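Cupin 2, conserved barrel (Desulfitobacterium hafniense, PDB 2OZJ) is of unknown function but has the conserved beta-barrel fold of the cupin superfamily and pairs with a second copy of itself in the crystal. Local coordinates at the interface of chains A and B. Numbering follows the deposited sequence. Chains: chain A/B, Cupin 2, conserved barrel.

The interface of chains A and B. Residues chain A 8-16, 19; chain B 78-80, 83-87.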
ATOM      1  N   LEU A   8      -4.350   0.162 -12.123  1.00 14.37           N
ATOM      2  CA  LEU A   8      -3.228   0.979 -11.662  1.00 13.28           C
ATOM      3  C   LEU A   8      -2.401   1.441 -12.837  1.00 13.47           C
ATOM      4  O   LEU A   8      -2.289   0.692 -13.837  1.00 13.17           O
ATOM      5  CB  LEU A   8      -2.319   0.170 -10.733  1.00 12.36           C
ATOM      6  CG  LEU A   8      -2.901  -0.175  -9.360  1.00 12.36           C
ATOM      7  CD1 LEU A   8      -2.190  -1.419  -8.786  1.00 13.25           C
ATOM      8  CD2 LEU A   8      -2.804   1.053  -8.453  1.00 14.04           C
ATOM      9  N   PRO A   9      -1.823   2.655 -12.738  1.00 10.92           N
ATOM     10  CA  PRO A   9      -1.045   3.067 -13.912  1.00 11.83           C
ATOM     11  C   PRO A   9       0.215   2.240 -14.151  1.00 11.35           C
ATOM     12  O   PRO A   9       0.874   1.807 -13.186  1.00 12.50           O
ATOM     13  CB  PRO A   9      -0.677   4.512 -13.605  1.00 15.81           C
ATOM     14  CG  PRO A   9      -0.829   4.707 -12.173  1.00 13.41           C
ATOM     15  CD  PRO A   9      -1.769   3.654 -11.649  1.00 13.07           C
ATOM     16  N   GLN A  10       0.522   1.989 -15.425  1.00 12.37           N
ATOM     17  CA  GLN A  10       1.697   1.244 -15.799  1.00 12.99           C
ATOM     18  C   GLN A  10       2.681   2.077 -16.575  1.00 12.99           C
ATOM     19  O   GLN A  10       3.853   1.698 -16.667  1.00 13.57           O
ATOM     20  CB  GLN A  10       1.313   0.037 -16.635  1.00 10.83           C
ATOM     21  CG  GLN A  10       0.523  -1.003 -15.869  1.00 15.00           C
ATOM     22  CD  GLN A  10       0.118  -2.146 -16.745  1.00 17.23           C
ATOM     23  OE1 GLN A  10       0.876  -2.560 -17.625  1.00 23.06           O
ATOM     24  NE2 GLN A  10      -1.101  -2.642 -16.552  1.00 24.40           N
ATOM     25  N   GLU A  11       2.238   3.193 -17.150  1.00 15.00           N
ATOM     26  CA  GLU A  11       3.153   4.018 -17.914  1.00 17.01           C
ATOM     27  C   GLU A  11       3.363   5.427 -17.378  1.00 18.63           C
ATOM     28  O   GLU A  11       4.401   6.008 -17.651  1.00 21.49           O
ATOM     29  CB  GLU A  11       2.701   4.120 -19.371  1.00 15.12           C
ATOM     30  CG  GLU A  11       1.852   2.941 -19.851  1.00 17.36           C
ATOM     31  CD  GLU A  11       1.973   2.691 -21.320  1.00 19.14           C
ATOM     32  OE1 GLU A  11       3.099   2.853 -21.874  1.00 30.16           O
ATOM     33  OE2 GLU A  11       0.931   2.346 -21.943  1.00 28.37           O
ATOM     34  N   ARG A  12       2.365   6.012 -16.715  1.00 15.97           N
ATOM     35  CA  ARG A  12       2.572   7.314 -16.075  1.00 16.47           C
ATOM     36  C   ARG A  12       2.127   7.207 -14.622  1.00 14.09           C
ATOM     37  O   ARG A  12       0.974   6.956 -14.357  1.00 14.79           O
ATOM     38  CB  ARG A  12       1.895   8.463 -16.861  1.00 15.90           C
ATOM     39  CG  ARG A  12       1.013   9.477 -16.066  1.00 26.70           C
ATOM     40  CD  ARG A  12       0.273  10.416 -17.038  1.00 19.17           C
ATOM     41  NE  ARG A  12       1.228  11.132 -17.907  1.00 22.53           N
ATOM     42  CZ  ARG A  12       0.868  11.904 -18.917  1.00 15.45           C
ATOM     43  NH1 ARG A  12      -0.423  12.029 -19.084  1.00  4.40           N
ATOM     44  NH2 ARG A  12       1.798  12.532 -19.661  1.00 16.92           N
ATOM     45  N   PRO A  13       3.061   7.383 -13.689  1.00 12.97           N
ATOM     46  CA  PRO A  13       2.741   7.270 -12.276  0.50 12.47           C
ATOM     47  C   PRO A  13       1.757   8.360 -11.847  1.00 12.24           C
ATOM     48  O   PRO A  13       1.763   9.482 -12.415  1.00 13.48           O
ATOM     49  CB  PRO A  13       4.103   7.468 -11.604  0.50 12.81           C
ATOM     50  CG  PRO A  13       4.856   8.317 -12.537  0.50 15.46           C
ATOM     51  CD  PRO A  13       4.453   7.826 -13.896  0.50 13.87           C
ATOM     52  N   LEU A  14       0.912   8.016 -10.893  1.00 12.96           N
ATOM     53  CA  LEU A  14      -0.061   8.932 -10.353  1.00 13.08           C
ATOM     54  C   LEU A  14      -0.088   8.690  -8.860  1.00 13.11           C
ATOM     55  O   LEU A  14       0.149   7.573  -8.423  1.00 13.36           O
ATOM     56  CB  LEU A  14      -1.455   8.687 -10.948  1.00 13.79           C
ATOM     57  CG  LEU A  14      -1.635   8.792 -12.470  1.00 14.56           C
ATOM     58  CD1 LEU A  14      -3.008   8.238 -12.886  1.00 14.47           C
ATOM     59  CD2 LEU A  14      -1.463  10.210 -12.940  1.00 16.63           C
ATOM     60  N   PRO A  15      -0.463   9.720  -8.097  1.00 14.62           N
ATOM     61  CA  PRO A  15      -0.706   9.532  -6.691  1.00 17.04           C
ATOM     62  C   PRO A  15      -1.907   8.634  -6.516  1.00 17.23           C
ATOM     63  O   PRO A  15      -2.920   8.745  -7.228  1.00 13.84           O
ATOM     64  CB  PRO A  15      -1.047  10.947  -6.199  1.00 19.25           C
ATOM     65  CG  PRO A  15      -0.822  11.835  -7.288  1.00 20.94           C
ATOM     66  CD  PRO A  15      -0.739  11.088  -8.537  1.00 16.91           C
ATOM     67  N   LEU A  16      -1.827   7.766  -5.531  1.00 17.85           N
ATOM     68  CA  LEU A  16      -2.820   6.795  -5.308  1.00 18.06           C
ATOM     69  C   LEU A  16      -4.190   7.438  -4.978  1.00 14.45           C
ATOM     70  O   LEU A  16      -5.243   7.049  -5.501  1.00 17.77           O
ATOM     71  CB  LEU A  16      -2.291   5.897  -4.182  1.00 22.47           C
ATOM     72  CG  LEU A  16      -2.895   4.552  -3.993  1.00 18.01           C
ATOM     73  CD1 LEU A  16      -2.930   3.680  -5.236  1.00 17.10           C
ATOM     74  CD2 LEU A  16      -2.041   3.909  -2.830  1.00 15.38           C
ATOM     75  N   LEU A  19      -6.658   8.325  -7.859  1.00 15.37           N
ATOM     76  CA  LEU A  19      -7.310   7.276  -8.622  1.00 14.44           C
ATOM     77  C   LEU A  19      -8.790   7.086  -8.205  1.00 15.51           C
ATOM     78  O   LEU A  19      -9.516   6.395  -8.885  1.00 19.60           O
ATOM     79  CB  LEU A  19      -6.577   5.956  -8.511  1.00 15.72           C
ATOM     80  CG  LEU A  19      -5.125   5.928  -9.031  1.00 15.01           C
ATOM     81  CD1 LEU A  19      -4.595   4.534  -8.773  1.00 13.89           C
ATOM     82  CD2 LEU A  19      -5.023   6.302 -10.488  1.00 22.75           C
TER
ATOM     83  N   ILE B  78      11.160   6.285 -16.208  1.00 19.42           N
ATOM     84  CA  ILE B  78       9.988   6.901 -15.596  1.00 19.25           C
ATOM     85  C   ILE B  78      10.388   7.443 -14.224  1.00 16.47           C
ATOM     86  O   ILE B  78      10.867   6.699 -13.378  1.00 16.56           O
ATOM     87  CB  ILE B  78       8.859   5.881 -15.424  1.00 20.54           C
ATOM     88  CG1 ILE B  78       8.309   5.461 -16.786  1.00 23.71           C
ATOM     89  CG2 ILE B  78       7.746   6.452 -14.550  1.00 21.75           C
ATOM     90  CD1 ILE B  78       7.247   4.384 -16.701  1.00 23.06           C
ATOM     91  N   ASP B  79      10.183   8.741 -14.032  1.00 14.84           N
ATOM     92  CA  ASP B  79      10.457   9.434 -12.781  1.00 15.19           C
ATOM     93  C   ASP B  79       9.261   9.333 -11.829  1.00 15.43           C
ATOM     94  O   ASP B  79       8.098   9.441 -12.245  1.00 14.33           O
ATOM     95  CB  ASP B  79      10.754  10.921 -13.037  1.00 17.92           C
ATOM     96  CG  ASP B  79      12.032  11.144 -13.818  1.00 24.35           C
ATOM     97  OD1 ASP B  79      13.037  10.452 -13.550  1.00 26.82           O
ATOM     98  OD2 ASP B  79      12.012  12.027 -14.693  1.00 30.23           O
ATOM     99  N   LEU B  80       9.577   9.184 -10.549  1.00 14.77           N
ATOM    100  CA  LEU B  80       8.575   9.063  -9.501  1.00 16.99           C
ATOM    101  C   LEU B  80       8.861  10.018  -8.346  1.00 18.21           C
ATOM    102  O   LEU B  80      10.033  10.299  -8.007  1.00 18.67           O
ATOM    103  CB  LEU B  80       8.482   7.624  -8.986  1.00 19.42           C
ATOM    104  CG  LEU B  80       7.999   6.549  -9.983  1.00 25.99           C
ATOM    105  CD1 LEU B  80       9.216   5.789 -10.514  1.00 27.08           C
ATOM    106  CD2 LEU B  80       6.992   5.572  -9.374  1.00 25.75           C
ATOM    107  N   GLU B  83       4.238   9.672  -3.068  1.00 16.30           N
ATOM    108  CA  GLU B  83       2.853   9.309  -3.308  1.00 15.31           C
ATOM    109  C   GLU B  83       2.583   8.630  -4.648  1.00 14.43           C
ATOM    110  O   GLU B  83       1.545   7.999  -4.789  1.00 14.96           O
ATOM    111  CB  GLU B  83       1.852  10.463  -3.102  1.00 17.88           C
ATOM    112  CG  GLU B  83       1.886  11.098  -1.722  1.00 23.73           C
ATOM    113  CD  GLU B  83       0.900  12.251  -1.604  1.00 26.93           C
ATOM    114  OE1 GLU B  83      -0.091  12.274  -2.371  1.00 44.78           O
ATOM    115  OE2 GLU B  83       1.109  13.141  -0.755  1.00 37.38           O
ATOM    116  N   ASP B  84       3.481   8.725  -5.624  1.00 12.83           N
ATOM    117  CA  ASP B  84       3.267   8.010  -6.882  1.00 12.34           C
ATOM    118  C   ASP B  84       3.204   6.502  -6.687  1.00 12.29           C
ATOM    119  O   ASP B  84       3.963   5.944  -5.885  1.00 14.06           O
ATOM    120  CB  ASP B  84       4.388   8.300  -7.882  1.00 14.10           C
ATOM    121  CG  ASP B  84       4.276   9.672  -8.570  1.00 16.18           C
ATOM    122  OD1 ASP B  84       3.204  10.360  -8.621  1.00 14.96           O
ATOM    123  OD2 ASP B  84       5.336  10.047  -9.124  1.00 14.28           O
ATOM    124  N   VAL B  85       2.306   5.887  -7.461  1.00 12.89           N
ATOM    125  CA  VAL B  85       2.196   4.466  -7.624  1.00 16.53           C
ATOM    126  C   VAL B  85       2.426   4.134  -9.091  1.00 13.09           C
ATOM    127  O   VAL B  85       2.052   4.902 -10.027  1.00 13.98           O
ATOM    128  CB  VAL B  85       0.826   3.936  -7.088  1.00 16.54           C
ATOM    129  CG1 VAL B  85      -0.336   4.345  -8.027  1.00 15.05           C
ATOM    130  CG2 VAL B  85       0.880   2.484  -6.901  1.00 24.12           C
ATOM    131  N   LEU B  86       3.106   3.021  -9.306  1.00 13.81           N
ATOM    132  CA  LEU B  86       3.268   2.446 -10.636  1.00 11.42           C
ATOM    133  C   LEU B  86       3.189   0.939 -10.525  1.00 13.57           C
ATOM    134  O   LEU B  86       3.785   0.364  -9.616  1.00 16.33           O
ATOM    135  CB  LEU B  86       4.619   2.840 -11.258  1.00 10.22           C
ATOM    136  CG  LEU B  86       4.724   2.648 -12.785  1.00 11.80           C
ATOM    137  CD1 LEU B  86       3.836   3.599 -13.615  1.00 11.31           C
ATOM    138  CD2 LEU B  86       6.164   2.823 -13.231  1.00 16.83           C
HETATM  139  N   MSE B  87       2.444   0.310 -11.430  1.00 10.08           N
HETATM  140  CA  MSE B  87       2.352  -1.136 -11.503  1.00 12.70           C
HETATM  141  C   MSE B  87       3.236  -1.628 -12.633  1.00  9.46           C
HETATM  142  O   MSE B  87       3.176  -1.116 -13.749  1.00 12.69           O
HETATM  143  CB  MSE B  87       0.910  -1.573 -11.749  1.00 12.52           C
HETATM  144  CG  MSE B  87       0.672  -3.066 -11.440  1.00 10.25           C
HETATM  145 SE   MSE B  87       1.067  -4.232 -12.885  0.75 18.12          SE
HETATM  146  CE  MSE B  87      -0.662  -4.455 -13.698  1.00 21.78           C
TER
HETATM  147  O   HOH W   1       4.801  -0.512 -15.794  1.00 23.05           O
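Strand 84-88 of chain B is met by the N-terminal arm of chain A, which pairs antiparallel with it, A:Leu14 with B:Val85 and A:Pro15 with B:Asp84. Main-chain bonds at A:Pro9 and A:Leu14 tie the arm to the strand. The amide N of B:Met87 points almost straight down the C=O axis of A:Pro9 O (2.8 Å, 166° at the oxygen), whereas B:Val85 N reaches A:Leu14 O at 2.9 Å from above the carbonyl plane. A water links A:Gln10 O to B:Met87 O.

A:Pro13 crosses B:Asp84 obliquely, its CB against the carboxylate carbon, and slides past B:Ile78 in the opposite direction, ring CD to branch methyl CG2 at 3.6 Å. The other arm of B:Ile78, extended with CG1 anti to the carbonyl carbon (chi1 -68°), carries CD1 to A:Glu11 O; an alanine here, lacking CG1, CG2 and CD1, would probably lose both the ring packing and the contact with A:Glu11 O. CG1 of B:Val85, crowded between N and carbonyl carbon (chi1 72°), touches A:Leu16 CD1 at 3.9 Å and A:Pro9 CD. The bent selenomethionine B:Met87 lies alongside A:Gln10, its CE 3.4 Å from NE2.

A:Pro9, A:Pro13 and A:Pro15 lack amide hydrogens and probably help keep the arm extended. Repeated by the two-fold, this illustrates how exchanged arms couple barrels through main-chain pairing and side-chain packing, here in a deposited dimer that may be the biological one.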